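Local coordinates for calcium-dependent protein kinase, putative (Plasmodium falciparum, PDB 3MSE) that probably acts as a calcium-dependent serine/threonine protein kinase, of which this chain is the C-terminal, calcium-binding EF-hand part, at residues A[18-23]-A[173-178]; A[48-53]-A[57-62]; A[80-85]-A[93-98]; A[115-120]-A[131-136]. All coordinates share one frame; numbering follows the deposited sequence.

Contact 1: A[18-23]-A[173-178]; sequences NIRNII and KDYMLS
Met176 pushes its terminal methyl into the notch between Arg20 and Ile23, so that its CE lies 3.6 Å from Arg20 CD and also 3.6 Å from Ile23 CG2. The methionine chain bends at both of its outer torsions, which brings SD beside the same isoleucine branch. Tyr175 approaches the arginine at about a right angle: its CE2 is 4.0 Å from Arg20 CG, and the ring and guanidinium planes stand 83° apart. This places the phenol beside the aliphatic part of the arginine rather than in a stack with its charged end. Bends at chi2 and chi3 carry that end back over its own helix, where it takes Asn21 side-on. Both Arg20 NE (3.0 Å) and NH2 (2.8 Å) donate to Asn21 OD1, which lies near the guanidinium plane, while NH1 turns to Thr179 OG1 beyond the C-terminal helix. Two nitrogens on one oxygen fix the guanidinium's rotation. The short helical segments cross at 102°, their axes 11.8 Å apart at closest approach. Around this buried crossing, Phe147 of helix 141-152 packs on Ile23, Ser150 and Val151 of that helix meet Tyr175, and helix 109-117 supplies Ile117 against Ile23 and Leu110 against Met176.

Contact 2: A[48-53]-A[57-62]; sequences LDTNHN and SHREIY. With CA (calcium ion), chain E.
Glu60 and Asp49 bind one calcium ion from the two segments. Glu60 gives both carboxylate oxygens, OE1 and OE2 each 2.6 Å from the metal, and Asp49 a single one, OD1 at 2.1 Å. The two side chains lie side by side, pointing the same way, with carboxylate planes 72° apart. Asn51, the OD1 of Asn53, the backbone O of Ser55 and a water complete the shell. In the next layer, Gly54 N donates to Asp49 OD2, and Asn53 N reaches Asp49 OD1 on its syn side, curling the loop round the ion. A capping box sets Glu60: its N donates to Ser57 OG (3.1 Å) at the start of the helix, while Ser57 N reaches Glu60 OE2 (3.0 Å) from above the carboxylate plane. From there the glutamate chain runs out extended to the metal. Farther out, one water bridges Leu48 O (2.7 Å) and Glu60 O (2.6 Å), another links Thr50 OG1 to Arg59 NH1 in one of two modelled conformers of Arg59, and Leu48 CD1 packs on Ile61 CG1 at 4.0 Å. Oxygen ligands spaced along a loop between two helices, closed by a bidentate glutamate at its twelfth position, make this a canonical calcium-loaded EF-hand.

Contact 3: A[80-85]-A[93-98]; sequences QALDIN and TEFMAG
Asn85 and Glu94 meet across the second helix-loop-helix of the EF-hand pair, with Glu94 twelfth in the loop counted from Asp83. Asn85 ND2 donates to Glu94 OE1 (2.9 Å, N-H...O angle 140°), reaching it on the syn side but 33° out of the carboxylate plane; the acceptor lies in the asparagine's own amide plane. The other amide end, OD1, is held by Lys137 of the second subunit. A water receives Asn85 N and donates to Asp83 OD1 (2.8 Å) and Glu94 OE2 (2.7 Å), thus lying between two carboxylates that would be expected to repel one another. A second water joins Leu82 O to Glu94 O. Leu82 packs against backbone: its CD2 sits 3.6 Å from Glu94 O and 3.8 Å from Gly98 CA, close quarters that the glycine allows. Strand 89-90, between the segments, pairs with strand 56-57 of the first hand; Leu82 also touches Ile61 of helix 58-67, and Phe95 packs on Leu44, Phe45 and Leu48 of helix 18-48.

Contact 4: A[115-120]-A[131-136]; sequences NKIDKD and VSLVHD. With CA (calcium ion), chain B.
Ser132, which holds Lys119 across the contact, is also met by the imidazole of His135. The ring's ND1 donates to Ser132 O at 2.9 Å, nearly along the C=O axis, though the oxygen is tilted 19° from the ring plane; Asp136 CB lies over one ring face, offset toward the rim. The same carbonyl oxygen accepts from His135 N, so two donors grip it. The other flat group is the Asp118 carboxylate: OD2 binds calcium at 2.3 Å, and OD1 accepts from Gly123 N. Asp122, Tyr124 and Asp129 complete the protein share of the site, and one of its two waters accepts from Asp120 N. Between the segments, Lys119 NZ donates to Ser132 OG (2.7 Å). Lys119 CD lies 3.5 Å from Ser132 CB, and the bend at chi3 (93°) then swings CE and the amine round to the hydroxyl. On the inner side Ile117 CD1 meets Leu133 CD2 at 4.1 Å. Helices 109-117 and 127-133 thus flank a calcium-binding EF-hand loop, and helix 18-48 lies against both: Ile26 touches Ile117, while Ile22 and Ile26 touch Leu133.

In the fold
Helix 18-48 runs between two EF-hand regions: its start serves contacts 1 and 4, its far end contacts 2 and 3, on the other side of the chain's centre. Contacts 1 and 3 are buried, the first mostly apolar, the second mixing leucine packing with bridging waters. Contacts 2 and 4 are partly buried and hold calcium, but contact 2 has metal ligands from both segments, whereas contact 4 supplies only one side-chain ligand and joins its segments by a lysine-serine bond. Neighbours touch: His58 NE2 probably bonds Asp83 OD2 between contacts 2 and 3, and Ile19 packs on Val134 between contacts 1 and 4. Contacts 1 and 3 both border the second subunit.

Contact 1: A[18-23]-A[173-178]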
loop_
_atom_site.group_PDB
_atom_site.type_symbol
_atom_site.label_atom_id
_atom_site.label_comp_id
_atom_site.label_asym_id
_atom_site.label_seq_id
_atom_site.Cartn_x
_atom_site.Cartn_y
_atom_site.Cartn_z
ATOM N N ASN A 18 12.588 -18.590 -7.462
ATOM C CA ASN A 18 11.216 -18.910 -7.184
ATOM C C ASN A 18 10.821 -18.514 -5.761
ATOM O O ASN A 18 9.754 -17.942 -5.555
ATOM C CB ASN A 18 10.957 -20.382 -7.468
ATOM C CG ASN A 18 10.799 -20.664 -8.951
ATOM O OD1 ASN A 18 10.071 -19.958 -9.663
ATOM N ND2 ASN A 18 11.464 -21.708 -9.423
ATOM N N ILE A 19 11.719 -18.741 -4.805
ATOM C CA ILE A 19 11.463 -18.371 -3.395
ATOM C C ILE A 19 11.336 -16.858 -3.171
ATOM O O ILE A 19 10.418 -16.396 -2.469
ATOM C CB ILE A 19 12.485 -19.033 -2.430
ATOM C CG1 ILE A 19 12.275 -20.563 -2.448
ATOM C CG2 ILE A 19 12.339 -18.484 -1.011
ATOM C CD1 ILE A 19 13.380 -21.394 -1.767
ATOM N N ARG A 20 12.226 -16.078 -3.782
ATOM C CA ARG A 20 12.090 -14.609 -3.768
ATOM C C ARG A 20 10.725 -14.200 -4.286
ATOM O O ARG A 20 10.038 -13.364 -3.692
ATOM C CB ARG A 20 13.172 -13.973 -4.654
ATOM C CG ARG A 20 13.607 -12.580 -4.262
ATOM C CD ARG A 20 12.673 -11.439 -4.636
ATOM N NE ARG A 20 12.207 -11.410 -6.018
ATOM C CZ ARG A 20 12.127 -10.308 -6.780
ATOM N NH1 ARG A 20 12.543 -9.134 -6.334
ATOM N NH2 ARG A 20 11.653 -10.393 -8.013
ATOM N N ASN A 21 10.329 -14.791 -5.403
ATOM C CA ASN A 21 9.078 -14.413 -6.027
ATOM C C ASN A 21 7.849 -14.928 -5.255
ATOM O O ASN A 21 6.815 -14.291 -5.258
ATOM C CB ASN A 21 9.071 -14.854 -7.491
ATOM C CG ASN A 21 10.061 -14.035 -8.347
ATOM O OD1 ASN A 21 10.588 -13.025 -7.892
ATOM N ND2 ASN A 21 10.311 -14.483 -9.566
ATOM N N ILE A 22 7.983 -16.062 -4.588
ATOM C CA ILE A 22 6.920 -16.536 -3.683
ATOM C C ILE A 22 6.671 -15.501 -2.583
ATOM O O ILE A 22 5.521 -15.119 -2.320
ATOM C CB ILE A 22 7.237 -17.931 -3.131
ATOM C CG1 ILE A 22 7.036 -18.945 -4.255
ATOM C CG2 ILE A 22 6.285 -18.274 -1.925
ATOM C CD1 ILE A 22 7.744 -20.250 -4.042
ATOM N N ILE A 23 7.762 -15.018 -1.995
ATOM C CA ILE A 23 7.743 -13.932 -1.023
ATOM C C ILE A 23 7.112 -12.667 -1.603
ATOM O O ILE A 23 6.296 -12.010 -0.937
ATOM C CB ILE A 23 9.178 -13.644 -0.490
ATOM C CG1 ILE A 23 9.723 -14.862 0.259
ATOM C CG2 ILE A 23 9.210 -12.390 0.425
ATOM C CD1 ILE A 23 11.261 -14.870 0.456
ATOM N N LYS A 173 14.782 -8.229 5.453
ATOM C CA LYS A 173 14.538 -6.929 4.842
ATOM C C LYS A 173 15.692 -6.515 3.943
ATOM O O LYS A 173 15.479 -6.036 2.832
ATOM C CB LYS A 173 14.318 -5.865 5.924
ATOM C CG LYS A 173 13.913 -4.494 5.387
ATOM C CD LYS A 173 14.624 -3.377 6.133
ATOM C CE LYS A 173 13.867 -2.907 7.372
ATOM N NZ LYS A 173 13.107 -1.639 7.119
ATOM N N ASP A 174 16.911 -6.702 4.435
ATOM C CA ASP A 174 18.108 -6.335 3.687
ATOM C C ASP A 174 18.225 -7.150 2.409
ATOM O O ASP A 174 18.566 -6.600 1.361
ATOM C CB ASP A 174 19.371 -6.509 4.538
ATOM C CG ASP A 174 19.510 -5.438 5.628
ATOM O OD1 ASP A 174 18.772 -4.426 5.608
ATOM O OD2 ASP A 174 20.367 -5.625 6.521
ATOM N N TYR A 175 17.937 -8.453 2.480
ATOM C CA TYR A 175 17.978 -9.257 1.253
ATOM C C TYR A 175 16.931 -8.805 0.234
ATOM O O TYR A 175 17.257 -8.581 -0.932
ATOM C CB TYR A 175 17.868 -10.766 1.504
ATOM C CG TYR A 175 17.782 -11.532 0.197
ATOM C CD1 TYR A 175 18.920 -11.755 -0.578
ATOM C CD2 TYR A 175 16.552 -11.995 -0.286
ATOM C CE1 TYR A 175 18.842 -12.440 -1.796
ATOM C CE2 TYR A 175 16.458 -12.679 -1.497
ATOM C CZ TYR A 175 17.606 -12.900 -2.245
ATOM O OH TYR A 175 17.514 -13.575 -3.444
ATOM N N MET A 176 15.680 -8.671 0.673
ATOM C CA MET A 176 14.603 -8.345 -0.261
ATOM C C MET A 176 14.865 -7.005 -0.944
ATOM O O MET A 176 14.714 -6.889 -2.164
ATOM C CB MET A 176 13.237 -8.358 0.427
ATOM C CG MET A 176 12.781 -9.745 0.900
ATOM S SD MET A 176 12.642 -10.986 -0.420
ATOM C CE MET A 176 11.385 -10.238 -1.448
ATOM N N LEU A 177 15.270 -6.005 -0.160
ATOM C CA LEU A 177 15.594 -4.672 -0.696
ATOM C C LEU A 177 16.689 -4.708 -1.757
ATOM O O LEU A 177 16.601 -4.007 -2.748
ATOM C CB LEU A 177 15.971 -3.695 0.417
ATOM C CG LEU A 177 14.824 -3.149 1.263
ATOM C CD1 LEU A 177 15.384 -2.424 2.488
ATOM C CD2 LEU A 177 13.918 -2.226 0.465
ATOM N N SER A 178 17.702 -5.541 -1.555
ATOM C CA SER A 178 18.778 -5.697 -2.532
ATOM C C SER A 178 18.341 -6.326 -3.862
ATOM O O SER A 178 19.115 -6.334 -4.817
ATOM C CB SER A 178 19.891 -6.546 -1.940
ATOM O OG SER A 178 19.534 -7.916 -2.017
#

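Contact 2: A[48-53]-A[57-62]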
loop_
_atom_site.group_PDB
_atom_site.type_symbol
_atom_site.label_atom_id
_atom_site.label_comp_id
_atom_site.label_asym_id
_atom_site.label_seq_id
_atom_site.Cartn_x
_atom_site.Cartn_y
_atom_site.Cartn_z
ATOM N N LEU A 48 -21.663 9.180 -4.282
ATOM C CA LEU A 48 -21.914 10.462 -3.610
ATOM C C LEU A 48 -21.858 11.655 -4.549
ATOM O O LEU A 48 -22.565 12.648 -4.356
ATOM C CB LEU A 48 -20.955 10.695 -2.439
ATOM C CG LEU A 48 -20.839 9.648 -1.329
ATOM C CD1 LEU A 48 -20.329 10.305 -0.062
ATOM C CD2 LEU A 48 -22.164 8.973 -1.086
ATOM N N ASP A 49 -21.006 11.543 -5.561
ATOM C CA ASP A 49 -20.745 12.615 -6.503
ATOM C C ASP A 49 -21.856 12.646 -7.554
ATOM O O ASP A 49 -21.647 12.254 -8.713
ATOM C CB ASP A 49 -19.373 12.364 -7.148
ATOM C CG ASP A 49 -18.930 13.481 -8.055
ATOM O OD1 ASP A 49 -19.407 14.632 -7.924
ATOM O OD2 ASP A 49 -18.067 13.192 -8.904
ATOM N N THR A 50 -23.030 13.127 -7.146
ATOM C CA THR A 50 -24.234 13.045 -7.982
ATOM C C THR A 50 -24.219 13.991 -9.188
ATOM O O THR A 50 -25.005 13.817 -10.107
ATOM C CB THR A 50 -25.544 13.261 -7.179
ATOM O OG1 THR A 50 -25.463 14.492 -6.459
ATOM C CG2 THR A 50 -25.796 12.104 -6.219
ATOM N N ASN A 51 -23.334 14.984 -9.179
ATOM C CA ASN A 51 -23.152 15.836 -10.351
ATOM C C ASN A 51 -21.921 15.432 -11.158
ATOM O O ASN A 51 -21.566 16.076 -12.139
ATOM C CB ASN A 51 -23.141 17.322 -9.978
ATOM C CG ASN A 51 -21.951 17.711 -9.116
ATOM O OD1 ASN A 51 -21.149 16.866 -8.694
ATOM N ND2 ASN A 51 -21.829 19.005 -8.847
ATOM N N HIS A 52 -21.279 14.350 -10.739
ATOM C CA HIS A 52 -20.116 13.806 -11.455
ATOM C C HIS A 52 -19.077 14.879 -11.852
ATOM O O HIS A 52 -18.610 14.911 -12.997
ATOM C CB HIS A 52 -20.567 12.971 -12.671
ATOM C CG HIS A 52 -21.533 11.872 -12.330
ATOM N ND1 HIS A 52 -21.254 10.894 -11.397
ATOM C CD2 HIS A 52 -22.772 11.595 -12.802
ATOM C CE1 HIS A 52 -22.283 10.066 -11.305
ATOM N NE2 HIS A 52 -23.214 10.465 -12.153
ATOM N N ASN A 53 -18.735 15.753 -10.904
ATOM C CA ASN A 53 -17.689 16.769 -11.092
ATOM C C ASN A 53 -16.377 16.381 -10.375
ATOM O O ASN A 53 -15.474 17.200 -10.226
ATOM C CB ASN A 53 -18.190 18.141 -10.599
ATOM C CG ASN A 53 -18.276 18.211 -9.097
ATOM O OD1 ASN A 53 -18.093 17.202 -8.433
ATOM N ND2 ASN A 53 -18.544 19.403 -8.548
ATOM N N SER A 57 -19.405 17.894 -2.478
ATOM C CA SER A 57 -19.858 19.030 -1.683
ATOM C C SER A 57 -20.287 18.556 -0.282
ATOM O O SER A 57 -20.444 17.359 -0.058
ATOM C CB SER A 57 -21.004 19.772 -2.366
ATOM O OG SER A 57 -22.203 19.020 -2.321
ATOM N N HIS A 58 -20.481 19.492 0.645
ATOM C CA HIS A 58 -21.018 19.137 1.969
ATOM C C HIS A 58 -22.383 18.451 1.847
ATOM O O HIS A 58 -22.614 17.398 2.459
ATOM C CB HIS A 58 -21.066 20.361 2.902
ATOM C CG HIS A 58 -19.715 20.789 3.410
ATOM N ND1 HIS A 58 -19.546 21.495 4.586
ATOM C CD2 HIS A 58 -18.471 20.604 2.904
ATOM C CE1 HIS A 58 -18.262 21.740 4.772
ATOM N NE2 HIS A 58 -17.587 21.209 3.768
ATOM N N ARG A 59 -23.268 19.031 1.042
ATOM C CA ARG A 59 -24.606 18.471 0.826
ATOM C C ARG A 59 -24.581 17.048 0.272
ATOM O O ARG A 59 -25.311 16.180 0.756
ATOM C CB ARG A 59 -25.435 19.377 -0.091
ATOM C CG ARG A 59 -26.783 18.787 -0.487
ATOM C CD ARG A 59 -27.431 19.592 -1.610
ATOM N NE ARG A 59 -26.657 19.494 -2.848
ATOM C CZ ARG A 59 -26.421 18.357 -3.499
ATOM N NH1 ARG A 59 -26.882 17.192 -3.025
ATOM N NH2 ARG A 59 -25.710 18.382 -4.616
ATOM N N GLU A 60 -23.747 16.806 -0.742
ATOM C CA GLU A 60 -23.644 15.456 -1.337
ATOM C C GLU A 60 -23.339 14.373 -0.295
ATOM O O GLU A 60 -23.891 13.267 -0.357
ATOM C CB GLU A 60 -22.581 15.392 -2.445
ATOM C CG GLU A 60 -23.002 16.089 -3.768
ATOM C CD GLU A 60 -21.891 16.094 -4.825
ATOM O OE1 GLU A 60 -22.217 16.180 -6.025
ATOM O OE2 GLU A 60 -20.689 15.998 -4.474
ATOM N N ILE A 61 -22.438 14.684 0.631
ATOM C CA ILE A 61 -22.081 13.751 1.695
ATOM C C ILE A 61 -23.210 13.736 2.758
ATOM O O ILE A 61 -23.614 12.677 3.235
ATOM C CB ILE A 61 -20.735 14.156 2.346
ATOM C CG1 ILE A 61 -19.591 14.033 1.328
ATOM C CG2 ILE A 61 -20.419 13.321 3.577
ATOM C CD1 ILE A 61 -18.289 14.598 1.843
ATOM N N TYR A 62 -23.686 14.921 3.112
ATOM C CA TYR A 62 -24.687 15.092 4.160
ATOM C C TYR A 62 -25.918 14.228 3.891
ATOM O O TYR A 62 -26.352 13.457 4.754
ATOM C CB TYR A 62 -25.132 16.553 4.271
ATOM C CG TYR A 62 -25.858 16.849 5.566
ATOM C CD1 TYR A 62 -27.150 16.350 5.804
ATOM C CD2 TYR A 62 -25.249 17.617 6.563
ATOM C CE1 TYR A 62 -27.814 16.621 7.017
ATOM C CE2 TYR A 62 -25.897 17.891 7.771
ATOM C CZ TYR A 62 -27.177 17.391 7.994
ATOM O OH TYR A 62 -27.812 17.659 9.200
HETATM CA CA CA E . -19.806 16.421 -6.885
HETATM O O HOH W 1 -24.719 12.585 -2.740
HETATM O O HOH W 2 -26.423 14.144 -3.862
HETATM O O HOH W 3 -24.249 17.354 -6.698
HETATM O O HOH W 4 -20.155 18.147 -6.262
#

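Contact 3: A[80-85]-A[93-98]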
loop_
_atom_site.group_PDB
_atom_site.type_symbol
_atom_site.label_atom_id
_atom_site.label_comp_id
_atom_site.label_asym_id
_atom_site.label_seq_id
_atom_site.Cartn_x
_atom_site.Cartn_y
_atom_site.Cartn_z
ATOM N N GLN A 80 -16.300 18.736 8.740
ATOM C CA GLN A 80 -15.191 19.637 9.060
ATOM C C GLN A 80 -13.821 18.954 9.236
ATOM O O GLN A 80 -12.782 19.618 9.120
ATOM C CB GLN A 80 -15.537 20.516 10.259
ATOM C CG GLN A 80 -16.692 21.461 9.987
ATOM C CD GLN A 80 -16.396 22.467 8.873
ATOM O OE1 GLN A 80 -15.340 23.094 8.852
ATOM N NE2 GLN A 80 -17.343 22.637 7.966
ATOM N N ALA A 81 -13.819 17.647 9.508
ATOM C CA ALA A 81 -12.588 16.845 9.492
ATOM C C ALA A 81 -12.125 16.500 8.060
ATOM O O ALA A 81 -10.924 16.574 7.742
ATOM C CB ALA A 81 -12.779 15.569 10.309
ATOM N N LEU A 82 -13.080 16.113 7.219
ATOM C CA LEU A 82 -12.824 15.798 5.826
ATOM C C LEU A 82 -12.352 17.027 5.035
ATOM O O LEU A 82 -11.384 16.931 4.283
ATOM C CB LEU A 82 -14.082 15.242 5.151
ATOM C CG LEU A 82 -14.564 13.840 5.529
ATOM C CD1 LEU A 82 -15.718 13.473 4.634
ATOM C CD2 LEU A 82 -13.412 12.784 5.433
ATOM N N ASP A 83 -13.039 18.154 5.221
ATOM C CA ASP A 83 -12.759 19.399 4.485
ATOM C C ASP A 83 -11.528 20.065 5.098
ATOM O O ASP A 83 -11.599 21.107 5.763
ATOM C CB ASP A 83 -13.969 20.340 4.498
ATOM C CG ASP A 83 -13.934 21.378 3.361
ATOM O OD1 ASP A 83 -12.945 21.401 2.577
ATOM O OD2 ASP A 83 -14.902 22.171 3.258
ATOM N N ILE A 84 -10.391 19.432 4.853
ATOM C CA ILE A 84 -9.153 19.788 5.514
ATOM C C ILE A 84 -8.636 21.159 5.065
ATOM O O ILE A 84 -7.958 21.856 5.831
ATOM C CB ILE A 84 -8.140 18.624 5.367
ATOM C CG1 ILE A 84 -7.435 18.369 6.685
ATOM C CG2 ILE A 84 -7.221 18.739 4.123
ATOM C CD1 ILE A 84 -7.287 16.944 6.916
ATOM N N ASN A 85 -9.028 21.552 3.853
ATOM C CA ASN A 85 -8.700 22.861 3.293
ATOM C C ASN A 85 -9.819 23.886 3.459
ATOM O O ASN A 85 -9.692 25.028 2.991
ATOM C CB ASN A 85 -8.325 22.712 1.812
ATOM C CG ASN A 85 -6.938 22.130 1.626
ATOM O OD1 ASN A 85 -5.947 22.783 1.940
ATOM N ND2 ASN A 85 -6.858 20.896 1.131
ATOM N N THR A 93 -8.971 12.382 -2.635
ATOM C CA THR A 93 -7.922 12.079 -1.665
ATOM C C THR A 93 -8.369 12.383 -0.229
ATOM O O THR A 93 -8.099 11.616 0.680
ATOM C CB THR A 93 -6.607 12.833 -2.032
ATOM O OG1 THR A 93 -6.159 12.326 -3.290
ATOM C CG2 THR A 93 -5.518 12.579 -0.995
ATOM N N GLU A 94 -9.023 13.518 -0.039
ATOM C CA GLU A 94 -9.522 13.910 1.287
ATOM C C GLU A 94 -10.634 12.993 1.833
ATOM O O GLU A 94 -10.676 12.712 3.049
ATOM C CB GLU A 94 -9.959 15.364 1.273
ATOM C CG GLU A 94 -8.773 16.312 0.953
ATOM C CD GLU A 94 -9.207 17.701 0.501
ATOM O OE1 GLU A 94 -8.304 18.529 0.237
ATOM O OE2 GLU A 94 -10.431 17.983 0.420
ATOM N N PHE A 95 -11.488 12.516 0.931
ATOM C CA PHE A 95 -12.592 11.622 1.259
ATOM C C PHE A 95 -11.999 10.301 1.686
ATOM O O PHE A 95 -12.374 9.712 2.692
ATOM C CB PHE A 95 -13.502 11.409 0.039
ATOM C CG PHE A 95 -14.687 10.492 0.299
ATOM C CD1 PHE A 95 -14.766 9.247 -0.310
ATOM C CD2 PHE A 95 -15.730 10.892 1.144
ATOM C CE1 PHE A 95 -15.874 8.408 -0.090
ATOM C CE2 PHE A 95 -16.843 10.054 1.380
ATOM C CZ PHE A 95 -16.921 8.831 0.769
ATOM N N MET A 96 -11.034 9.847 0.907
ATOM C CA MET A 96 -10.458 8.561 1.123
ATOM C C MET A 96 -9.590 8.502 2.397
ATOM O O MET A 96 -9.535 7.464 3.082
ATOM C CB MET A 96 -9.752 8.143 -0.168
ATOM C CG MET A 96 -8.323 7.950 -0.059
ATOM S SD MET A 96 -8.275 6.198 0.094
ATOM C CE MET A 96 -6.737 6.107 0.990
ATOM N N ALA A 97 -8.960 9.620 2.739
ATOM C CA ALA A 97 -8.234 9.744 3.992
ATOM C C ALA A 97 -9.130 9.461 5.223
ATOM O O ALA A 97 -8.684 8.869 6.183
ATOM C CB ALA A 97 -7.623 11.127 4.105
ATOM N N GLY A 98 -10.382 9.893 5.172
ATOM C CA GLY A 98 -11.298 9.715 6.297
ATOM C C GLY A 98 -12.018 8.382 6.297
ATOM O O GLY A 98 -12.563 7.994 7.334
HETATM O O HOH W 5 -9.633 14.528 4.597
HETATM O O HOH W 6 -10.540 20.301 1.755
#

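Contact 4: A[115-120]-A[131-136]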
loop_
_atom_site.group_PDB
_atom_site.type_symbol
_atom_site.label_atom_id
_atom_site.label_comp_id
_atom_site.label_asym_id
_atom_site.label_seq_id
_atom_site.Cartn_x
_atom_site.Cartn_y
_atom_site.Cartn_z
ATOM N N ASN A 115 6.222 -11.987 8.975
ATOM C CA ASN A 115 5.380 -12.556 10.034
ATOM C C ASN A 115 4.594 -13.754 9.562
ATOM O O ASN A 115 4.464 -14.725 10.296
ATOM C CB ASN A 115 4.442 -11.504 10.634
ATOM C CG ASN A 115 5.160 -10.571 11.601
ATOM O OD1 ASN A 115 6.203 -10.918 12.155
ATOM N ND2 ASN A 115 4.614 -9.387 11.797
ATOM N N LYS A 116 4.085 -13.701 8.332
ATOM C CA LYS A 116 3.401 -14.859 7.753
ATOM C C LYS A 116 4.322 -16.062 7.601
ATOM O O LYS A 116 3.895 -17.193 7.800
ATOM C CB LYS A 116 2.746 -14.514 6.422
ATOM C CG LYS A 116 1.456 -13.738 6.590
ATOM C CD LYS A 116 0.651 -13.678 5.311
ATOM C CE LYS A 116 -0.729 -13.065 5.576
ATOM N NZ LYS A 116 -0.637 -11.736 6.271
ATOM N N ILE A 117 5.587 -15.813 7.275
ATOM C CA ILE A 117 6.548 -16.892 7.057
ATOM C C ILE A 117 7.037 -17.520 8.375
ATOM O O ILE A 117 7.238 -18.725 8.458
ATOM C CB ILE A 117 7.744 -16.432 6.179
ATOM C CG1 ILE A 117 7.256 -16.033 4.769
ATOM C CG2 ILE A 117 8.788 -17.530 6.069
ATOM C CD1 ILE A 117 8.266 -15.192 3.974
ATOM N N ASP A 118 7.237 -16.681 9.385
ATOM C CA ASP A 118 7.632 -17.118 10.716
ATOM C C ASP A 118 6.403 -17.750 11.400
ATOM O O ASP A 118 5.711 -17.091 12.181
ATOM C CB ASP A 118 8.138 -15.894 11.481
ATOM C CG ASP A 118 8.492 -16.191 12.923
ATOM O OD1 ASP A 118 8.480 -15.221 13.715
ATOM O OD2 ASP A 118 8.791 -17.365 13.259
ATOM N N LYS A 119 6.127 -19.013 11.077
ATOM C CA LYS A 119 4.884 -19.676 11.512
ATOM C C LYS A 119 4.705 -19.601 13.029
ATOM O O LYS A 119 3.610 -19.317 13.517
ATOM C CB LYS A 119 4.844 -21.149 11.069
ATOM C CG LYS A 119 4.569 -21.399 9.590
ATOM C CD LYS A 119 4.883 -22.876 9.218
ATOM C CE LYS A 119 3.650 -23.823 9.300
ATOM N NZ LYS A 119 3.869 -25.253 8.760
ATOM N N ASP A 120 5.799 -19.834 13.755
ATOM C CA ASP A 120 5.768 -19.945 15.216
ATOM C C ASP A 120 6.070 -18.639 15.958
ATOM O O ASP A 120 6.272 -18.644 17.181
ATOM C CB ASP A 120 6.705 -21.068 15.677
ATOM C CG ASP A 120 6.268 -22.436 15.171
ATOM O OD1 ASP A 120 5.067 -22.770 15.306
ATOM O OD2 ASP A 120 7.122 -23.179 14.635
ATOM N N VAL A 131 10.653 -24.453 4.190
ATOM C CA VAL A 131 10.091 -25.740 3.768
ATOM C C VAL A 131 8.559 -25.641 3.773
ATOM O O VAL A 131 7.877 -26.090 2.841
ATOM C CB VAL A 131 10.590 -26.908 4.665
ATOM C CG1 VAL A 131 9.868 -28.239 4.324
ATOM C CG2 VAL A 131 12.109 -27.079 4.548
ATOM N N SER A 132 8.021 -25.002 4.802
ATOM C CA SER A 132 6.579 -24.892 4.909
ATOM C C SER A 132 6.020 -23.947 3.848
ATOM O O SER A 132 5.014 -24.245 3.188
ATOM C CB SER A 132 6.178 -24.429 6.315
ATOM O OG SER A 132 4.772 -24.278 6.353
ATOM N N LEU A 133 6.694 -22.814 3.682
ATOM C CA LEU A 133 6.314 -21.836 2.668
ATOM C C LEU A 133 6.188 -22.487 1.281
ATOM O O LEU A 133 5.298 -22.144 0.515
ATOM C CB LEU A 133 7.334 -20.670 2.633
ATOM C CG LEU A 133 7.041 -19.537 1.647
ATOM C CD1 LEU A 133 5.746 -18.824 2.007
ATOM C CD2 LEU A 133 8.184 -18.542 1.626
ATOM N N VAL A 134 7.051 -23.448 0.977
ATOM C CA VAL A 134 7.034 -24.049 -0.349
ATOM C C VAL A 134 6.318 -25.388 -0.406
ATOM O O VAL A 134 6.497 -26.167 -1.365
ATOM C CB VAL A 134 8.464 -24.133 -0.958
ATOM C CG1 VAL A 134 9.093 -22.738 -0.959
ATOM C CG2 VAL A 134 9.345 -25.117 -0.189
ATOM N N HIS A 135 5.486 -25.644 0.603
ATOM C CA HIS A 135 4.814 -26.950 0.748
ATOM C C HIS A 135 3.911 -27.279 -0.454
ATOM O O HIS A 135 3.680 -28.448 -0.761
ATOM C CB HIS A 135 3.996 -26.991 2.058
ATOM C CG HIS A 135 2.669 -26.319 1.937
ATOM N ND1 HIS A 135 2.531 -24.950 1.897
ATOM C CD2 HIS A 135 1.428 -26.826 1.765
ATOM C CE1 HIS A 135 1.258 -24.643 1.729
ATOM N NE2 HIS A 135 0.566 -25.765 1.651
ATOM N N ASP A 136 3.404 -26.253 -1.138
ATOM C CA ASP A 136 2.568 -26.486 -2.318
ATOM C C ASP A 136 3.296 -26.212 -3.647
ATOM O O ASP A 136 2.663 -25.935 -4.659
ATOM C CB ASP A 136 1.266 -25.669 -2.238
ATOM C CG ASP A 136 1.507 -24.147 -2.171
ATOM O OD1 ASP A 136 0.498 -23.420 -2.095
ATOM O OD2 ASP A 136 2.670 -23.664 -2.173
HETATM CA CA CA B . 10.273 -19.135 13.056
HETATM O O HOH W 7 8.369 -20.439 13.102
HETATM O O HOH W 8 11.497 -20.697 13.198
#